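Long-range contact in heme-binding protein A (PDB 3TPA), which probably binds glutathione as an extracellular solute-binding protein of the Pasteurellaceae GbpA family, despite its heme-binding name: residues S438-E443 with Q473-I478. The protein carries 1 engineered substitution. Sequence-based numbering, arbitrary orientation.
Sequences SRWTDE and QQNSPI
Asn-475 and Pro-477 pack against the indole of Trp-440, an example of a helix C-terminus whose exit turn packs against a distant loop. At Asn-475, the last residue of helix 458-475, CB lies 3.6 Å from Trp-440 NE1; the two side chains cross at about a right angle, their amide and ring planes 35° apart. ND2 reaches back to Ile-471 O in the preceding helical turn, which helps fix the amide, while a water whose O lies 3.1 Å from Trp-440 NE1 accepts from that N-H and donates a weak bond to Asn-475 OD1. Ser-476 then leaves the helix with positive phi, its hydroxyl bonded to His-293. The turn brings up Pro-477, whose CG sits over one face of the indole, 3.5 Å above its plane and offset toward the rim. Its CB meets Trp-440 CB at 3.4 Å; Trp-440 CG, anti to the backbone N (chi1 176°), also lies against Pro-477 CB, at 3.7 Å. Pro-477 O approaches Ser-438 CB at 3.5 Å, and Ile-478 CG2 touches the same carbon at 3.9 Å. No direct hydrogen bond joins the segments. The loop runs on into helix 443-453, whose Phe-445 meets Trp-440 edge-to-face, whereas Ile-478 opens strand 478-491 and packs on Leu-271 and Tyr-273 of strand 261-276.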
ATOM      1  N   SER A 438       0.056  17.299 -11.190  1.00 14.02           N
ATOM      2  CA  SER A 438      -0.161  17.832 -12.541  1.00 21.04           C
ATOM      3  C   SER A 438      -1.159  19.000 -12.601  1.00 15.47           C
ATOM      4  O   SER A 438      -1.134  19.788 -13.545  1.00 17.53           O
ATOM      5  CB  SER A 438      -0.617  16.717 -13.500  1.00 16.66           C
ATOM      6  OG  SER A 438      -1.967  16.357 -13.259  1.00 19.70           O
ATOM      7  N   ARG A 439      -2.037  19.100 -11.607  1.00 11.42           N
ATOM      8  CA  ARG A 439      -3.058  20.163 -11.560  1.00 16.61           C
ATOM      9  C   ARG A 439      -4.143  19.989 -12.603  1.00 21.71           C
ATOM     10  O   ARG A 439      -4.937  20.898 -12.841  1.00 25.60           O
ATOM     11  CB  ARG A 439      -2.443  21.560 -11.719  1.00  8.97           C
ATOM     12  CG  ARG A 439      -1.277  21.850 -10.777  1.00 13.19           C
ATOM     13  CD  ARG A 439      -1.399  23.291 -10.228  1.00 23.81           C
ATOM     14  NE  ARG A 439      -0.716  23.401  -8.954  1.00 34.40           N
ATOM     15  CZ  ARG A 439      -1.037  24.254  -8.002  1.00 35.00           C
ATOM     16  NH1 ARG A 439      -2.043  25.096  -8.163  1.00 33.33           N
ATOM     17  NH2 ARG A 439      -0.339  24.253  -6.889  1.00 46.64           N
ATOM     18  N   TRP A 440      -4.184  18.823 -13.232  1.00 20.11           N
ATOM     19  CA  TRP A 440      -5.194  18.570 -14.255  1.00 16.11           C
ATOM     20  C   TRP A 440      -6.547  18.277 -13.621  1.00 22.41           C
ATOM     21  O   TRP A 440      -6.628  17.639 -12.568  1.00 18.25           O
ATOM     22  CB  TRP A 440      -4.782  17.395 -15.138  1.00 16.55           C
ATOM     23  CG  TRP A 440      -5.820  17.009 -16.172  1.00 12.67           C
ATOM     24  CD1 TRP A 440      -6.088  17.649 -17.356  1.00 19.37           C
ATOM     25  CD2 TRP A 440      -6.700  15.881 -16.122  1.00 10.24           C
ATOM     26  NE1 TRP A 440      -7.107  16.996 -18.028  1.00 14.43           N
ATOM     27  CE2 TRP A 440      -7.483  15.902 -17.297  1.00 12.91           C
ATOM     28  CE3 TRP A 440      -6.900  14.850 -15.198  1.00 18.30           C
ATOM     29  CZ2 TRP A 440      -8.449  14.944 -17.562  1.00 17.10           C
ATOM     30  CZ3 TRP A 440      -7.879  13.897 -15.465  1.00 15.63           C
ATOM     31  CH2 TRP A 440      -8.645  13.963 -16.630  1.00 16.62           C
ATOM     32  N   THR A 441      -7.605  18.758 -14.268  1.00 16.87           N
ATOM     33  CA  THR A 441      -8.975  18.471 -13.844  0.50 20.37           C
ATOM     34  C   THR A 441      -9.875  18.392 -15.065  1.00 18.54           C
ATOM     35  O   THR A 441      -9.606  19.035 -16.083  1.00 15.67           O
ATOM     36  CB  THR A 441      -9.550  19.570 -12.900  0.50 21.21           C
ATOM     37  OG1 THR A 441      -9.960  20.704 -13.673  0.50 23.62           O
ATOM     38  CG2 THR A 441      -8.523  20.000 -11.860  0.50 17.01           C
ATOM     39  N   ASP A 442     -10.946  17.621 -14.954  1.00 19.31           N
ATOM     40  CA  ASP A 442     -11.935  17.529 -16.016  1.00 23.48           C
ATOM     41  C   ASP A 442     -13.298  17.259 -15.389  1.00 22.15           C
ATOM     42  O   ASP A 442     -13.433  16.380 -14.540  1.00 15.69           O
ATOM     43  CB  ASP A 442     -11.568  16.430 -17.013  1.00 22.97           C
ATOM     44  CG  ASP A 442     -12.646  16.213 -18.035  1.00 20.40           C
ATOM     45  OD1 ASP A 442     -12.694  16.978 -19.015  1.00 28.56           O
ATOM     46  OD2 ASP A 442     -13.462  15.293 -17.847  1.00 20.16           O
ATOM     47  N   GLU A 443     -14.299  18.037 -15.797  1.00 18.12           N
ATOM     48  CA  GLU A 443     -15.592  18.024 -15.132  1.00 18.24           C
ATOM     49  C   GLU A 443     -16.214  16.647 -15.170  1.00 15.36           C
ATOM     50  O   GLU A 443     -16.681  16.163 -14.155  1.00 17.73           O
ATOM     51  CB  GLU A 443     -16.537  19.047 -15.751  1.00 17.65           C
ATOM     52  CG  GLU A 443     -17.927  19.048 -15.131  1.00 32.27           C
ATOM     53  CD  GLU A 443     -18.759  20.228 -15.593  1.00 43.21           C
ATOM     54  OE1 GLU A 443     -18.338  20.905 -16.560  1.00 40.59           O
ATOM     55  OE2 GLU A 443     -19.823  20.485 -14.985  1.00 48.59           O
ATOM     56  N   GLN A 473      -6.358   9.392 -20.006  1.00 14.87           N
ATOM     57  CA  GLN A 473      -5.355   9.020 -21.018  1.00 13.44           C
ATOM     58  C   GLN A 473      -5.359   9.962 -22.224  1.00 18.80           C
ATOM     59  O   GLN A 473      -4.307  10.364 -22.696  1.00 19.92           O
ATOM     60  CB  GLN A 473      -5.532   7.561 -21.465  1.00 12.99           C
ATOM     61  CG  GLN A 473      -4.382   7.014 -22.352  1.00 14.86           C
ATOM     62  CD  GLN A 473      -3.062   6.789 -21.590  1.00 20.64           C
ATOM     63  OE1 GLN A 473      -2.856   7.320 -20.505  1.00 22.28           O
ATOM     64  NE2 GLN A 473      -2.175   5.988 -22.167  1.00 15.27           N
ATOM     65  N   GLN A 474      -6.555  10.326 -22.694  1.00 17.32           N
ATOM     66  CA  GLN A 474      -6.725  11.259 -23.806  0.57 15.07           C
ATOM     67  C   GLN A 474      -6.013  12.589 -23.557  1.00 18.01           C
ATOM     68  O   GLN A 474      -5.541  13.239 -24.481  1.00 20.77           O
ATOM     69  CB  GLN A 474      -8.227  11.510 -24.048  0.57 13.58           C
ATOM     70  CG  GLN A 474      -8.945  10.339 -24.716  0.57 17.55           C
ATOM     71  CD  GLN A 474     -10.468  10.447 -24.690  0.57 23.72           C
ATOM     72  OE1 GLN A 474     -11.051  11.147 -23.856  0.57 21.19           O
ATOM     73  NE2 GLN A 474     -11.118   9.731 -25.601  0.57 22.84           N
ATOM     74  N   ASN A 475      -5.955  12.994 -22.295  1.00 12.91           N
ATOM     75  CA  ASN A 475      -5.392  14.281 -21.909  1.00  9.72           C
ATOM     76  C   ASN A 475      -3.952  14.218 -21.420  1.00 14.84           C
ATOM     77  O   ASN A 475      -3.298  15.247 -21.288  1.00 15.59           O
ATOM     78  CB  ASN A 475      -6.287  14.937 -20.854  1.00  9.65           C
ATOM     79  CG  ASN A 475      -7.571  15.416 -21.441  1.00 22.55           C
ATOM     80  OD1 ASN A 475      -7.597  16.438 -22.109  1.00 17.94           O
ATOM     81  ND2 ASN A 475      -8.634  14.656 -21.253  1.00 15.64           N
ATOM     82  N   SER A 476      -3.467  13.004 -21.156  1.00 13.39           N
ATOM     83  CA  SER A 476      -2.056  12.776 -20.803  1.00 11.97           C
ATOM     84  C   SER A 476      -1.445  13.779 -19.801  1.00 13.51           C
ATOM     85  O   SER A 476      -0.374  14.331 -20.060  1.00 14.11           O
ATOM     86  CB  SER A 476      -1.191  12.731 -22.075  1.00 11.48           C
ATOM     87  OG  SER A 476       0.129  12.265 -21.791  1.00 14.46           O
ATOM     88  N   PRO A 477      -2.105  14.005 -18.646  1.00 15.68           N
ATOM     89  CA  PRO A 477      -1.527  14.980 -17.696  1.00 14.35           C
ATOM     90  C   PRO A 477      -0.254  14.502 -16.976  1.00 11.74           C
ATOM     91  O   PRO A 477       0.558  15.317 -16.510  1.00 11.73           O
ATOM     92  CB  PRO A 477      -2.661  15.198 -16.684  1.00 12.66           C
ATOM     93  CG  PRO A 477      -3.499  13.994 -16.769  1.00 18.51           C
ATOM     94  CD  PRO A 477      -3.429  13.525 -18.204  1.00 14.84           C
ATOM     95  N   ILE A 478      -0.117  13.189 -16.833  1.00 11.96           N
ATOM     96  CA  ILE A 478       1.132  12.584 -16.396  1.00 11.67           C
ATOM     97  C   ILE A 478       1.415  11.470 -17.380  1.00 17.27           C
ATOM     98  O   ILE A 478       0.522  11.040 -18.108  1.00 16.68           O
ATOM     99  CB  ILE A 478       1.081  11.990 -14.969  1.00 12.36           C
ATOM    100  CG1 ILE A 478       0.142  10.778 -14.890  1.00 11.96           C
ATOM    101  CG2 ILE A 478       0.688  13.069 -13.910  1.00 12.40           C
ATOM    102  CD1 ILE A 478       0.165  10.108 -13.511  1.00  9.93           C
TER
HETATM  103  O   HOH W   1      -8.940  18.582 -19.950  1.00 45.96           O